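Long-range contact in outer membrane protein Omp121 (Bacteroides thetaiotaomicron, PDB 5FQ8), which probably imports a bulky nutrient across the bacterial outer membrane as a TonB-dependent transporter, a beta barrel closed by a plug domain: residues 648-652 with 664-668. Numbering follows the deposited sequence.
Sequences SEVGL and DVSYY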
ATOM      1  N   SER B 648      10.534 -43.872  22.933  1.00 42.61           N
ATOM      2  CA  SER B 648      10.920 -44.779  24.008  1.00 36.63           C
ATOM      3  C   SER B 648      11.957 -44.088  24.875  1.00 33.73           C
ATOM      4  O   SER B 648      12.872 -43.442  24.362  1.00 33.26           O
ATOM      5  CB  SER B 648      11.514 -46.081  23.483  1.00 34.54           C
ATOM      6  OG  SER B 648      10.698 -46.656  22.493  1.00 36.52           O
ATOM      7  N   GLU B 649      11.829 -44.231  26.186  1.00 34.12           N
ATOM      8  CA  GLU B 649      12.780 -43.575  27.067  1.00 39.22           C
ATOM      9  C   GLU B 649      12.973 -44.373  28.344  1.00 42.70           C
ATOM     10  O   GLU B 649      12.011 -44.900  28.904  1.00 42.98           O
ATOM     11  CB  GLU B 649      12.314 -42.160  27.400  1.00 34.39           C
ATOM     12  CG  GLU B 649      13.325 -41.337  28.148  1.00 33.11           C
ATOM     13  CD  GLU B 649      12.833 -39.962  28.426  1.00 32.54           C
ATOM     14  OE1 GLU B 649      11.634 -39.725  28.195  1.00 32.39           O
ATOM     15  OE2 GLU B 649      13.641 -39.120  28.858  1.00 32.26           O
ATOM     16  N   VAL B 650      14.219 -44.442  28.804  1.00 34.88           N
ATOM     17  CA  VAL B 650      14.568 -45.034  30.089  1.00 35.56           C
ATOM     18  C   VAL B 650      15.573 -44.111  30.763  1.00 35.28           C
ATOM     19  O   VAL B 650      16.380 -43.458  30.097  1.00 34.76           O
ATOM     20  CB  VAL B 650      15.124 -46.466  29.927  1.00 36.31           C
ATOM     21  CG1 VAL B 650      16.404 -46.462  29.110  1.00 36.11           C
ATOM     22  CG2 VAL B 650      15.349 -47.108  31.262  1.00 37.08           C
ATOM     23  N   GLY B 651      15.501 -44.030  32.082  1.00 39.85           N
ATOM     24  CA  GLY B 651      16.309 -43.074  32.820  1.00 36.46           C
ATOM     25  C   GLY B 651      16.550 -43.494  34.248  1.00 36.10           C
ATOM     26  O   GLY B 651      15.792 -44.283  34.818  1.00 39.35           O
ATOM     27  N   LEU B 652      17.623 -42.947  34.834  1.00 36.06           N
ATOM     28  CA  LEU B 652      18.045 -43.244  36.199  1.00 36.72           C
ATOM     29  C   LEU B 652      18.430 -41.964  36.927  1.00 36.37           C
ATOM     30  O   LEU B 652      19.164 -41.129  36.393  1.00 35.80           O
ATOM     31  CB  LEU B 652      19.230 -44.216  36.221  1.00 37.30           C
ATOM     32  CG  LEU B 652      19.820 -44.584  37.590  1.00 38.05           C
ATOM     33  CD1 LEU B 652      18.778 -45.180  38.483  1.00 38.65           C
ATOM     34  CD2 LEU B 652      20.921 -45.560  37.403  1.00 38.59           C
ATOM     35  N   ASP B 664      21.518 -37.586  37.047  1.00 34.62           N
ATOM     36  CA  ASP B 664      20.331 -37.953  36.286  1.00 34.39           C
ATOM     37  C   ASP B 664      20.784 -38.311  34.885  1.00 34.07           C
ATOM     38  O   ASP B 664      21.558 -37.565  34.285  1.00 33.61           O
ATOM     39  CB  ASP B 664      19.308 -36.807  36.261  1.00 33.82           C
ATOM     40  CG  ASP B 664      17.993 -37.210  35.648  1.00 33.69           C
ATOM     41  OD1 ASP B 664      17.139 -37.769  36.351  1.00 34.16           O
ATOM     42  OD2 ASP B 664      17.801 -36.957  34.454  1.00 33.15           O
ATOM     43  N   VAL B 665      20.340 -39.466  34.386  1.00 34.38           N
ATOM     44  CA  VAL B 665      20.696 -39.947  33.055  1.00 34.18           C
ATOM     45  C   VAL B 665      19.439 -40.404  32.340  1.00 34.07           C
ATOM     46  O   VAL B 665      18.662 -41.187  32.888  1.00 34.58           O
ATOM     47  CB  VAL B 665      21.705 -41.107  33.100  1.00 34.84           C
ATOM     48  CG1 VAL B 665      22.140 -41.472  31.689  1.00 34.60           C
ATOM     49  CG2 VAL B 665      22.882 -40.731  33.922  1.00 35.05           C
ATOM     50  N   SER B 666      19.262 -39.948  31.111  1.00 33.46           N
ATOM     51  CA  SER B 666      18.142 -40.362  30.283  1.00 36.96           C
ATOM     52  C   SER B 666      18.644 -40.852  28.934  1.00 36.85           C
ATOM     53  O   SER B 666      19.613 -40.318  28.392  1.00 34.35           O
ATOM     54  CB  SER B 666      17.164 -39.223  30.102  1.00 34.65           C
ATOM     55  OG  SER B 666      16.703 -38.792  31.362  1.00 37.50           O
ATOM     56  N   TYR B 667      17.990 -41.887  28.415  1.00 33.55           N
ATOM     57  CA  TYR B 667      18.240 -42.412  27.079  1.00 33.48           C
ATOM     58  C   TYR B 667      16.918 -42.443  26.334  1.00 33.25           C
ATOM     59  O   TYR B 667      15.968 -43.076  26.793  1.00 33.66           O
ATOM     60  CB  TYR B 667      18.835 -43.816  27.132  1.00 34.25           C
ATOM     61  CG  TYR B 667      20.237 -43.894  27.675  1.00 53.41           C
ATOM     62  CD1 TYR B 667      21.330 -43.742  26.842  1.00 34.32           C
ATOM     63  CD2 TYR B 667      20.470 -44.154  29.024  1.00 51.29           C
ATOM     64  CE1 TYR B 667      22.608 -43.824  27.331  1.00 34.62           C
ATOM     65  CE2 TYR B 667      21.751 -44.240  29.524  1.00 42.22           C
ATOM     66  CZ  TYR B 667      22.813 -44.071  28.671  1.00 42.17           C
ATOM     67  OH  TYR B 667      24.092 -44.149  29.149  1.00 41.04           O
ATOM     68  N   TYR B 668      16.863 -41.781  25.186  1.00 32.65           N
ATOM     69  CA  TYR B 668      15.615 -41.590  24.460  1.00 32.35           C
ATOM     70  C   TYR B 668      15.758 -41.985  23.002  1.00 32.25           C
ATOM     71  O   TYR B 668      16.830 -41.885  22.407  1.00 32.11           O
ATOM     72  CB  TYR B 668      15.150 -40.156  24.529  1.00 31.67           C
ATOM     73  CG  TYR B 668      16.147 -39.179  23.986  1.00 31.12           C
ATOM     74  CD1 TYR B 668      16.177 -38.855  22.642  1.00 30.69           C
ATOM     75  CD2 TYR B 668      17.042 -38.561  24.823  1.00 31.05           C
ATOM     76  CE1 TYR B 668      17.082 -37.957  22.156  1.00 30.23           C
ATOM     77  CE2 TYR B 668      17.947 -37.668  24.348  1.00 30.59           C
ATOM     78  CZ  TYR B 668      17.966 -37.373  23.019  1.00 30.18           C
ATOM     79  OH  TYR B 668      18.880 -36.468  22.579  1.00 29.76           O
TER
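E649 and V650 face Y668 and Y667 across an antiparallel beta hairpin, formed by strands 643-656 and 661-680 in the wall of the TonB-dependent receptor barrel. Two pairs of reciprocal N-H to C=O bonds join V650 to Y667 and L652 to V665; the intervening pair, G651 with S666, is non-hydrogen-bonded. On the E649 face, turned toward the barrel interior, the glutamate can be followed outward. Its CB lies 3.8 Å from Y667 O, and CG, anti to the backbone N (chi1 -172°), comes to 3.4 Å from the same oxygen. The extended chain rises from the sheet on the S666 side, and OE2 of E649 ends 3.7 Å from S666 CB. The carboxylate is gripped from outside the hairpin: OE2 makes a salt bridge with R89 and accepts a hydrogen bond from the backbone N of A43, both in the plug, while OE1 is also hydrogen-bonded beyond both segments. A glutamine here would probably leave the R89 guanidinium without its carboxylate mate and weaken this link between barrel wall and plug. Y668, on the same face, reaches N727 through its hydroxyl. On the other face, exposed V650 and Y667 meet obliquely, with V650 CG1 4.1 Å from Y667 CB.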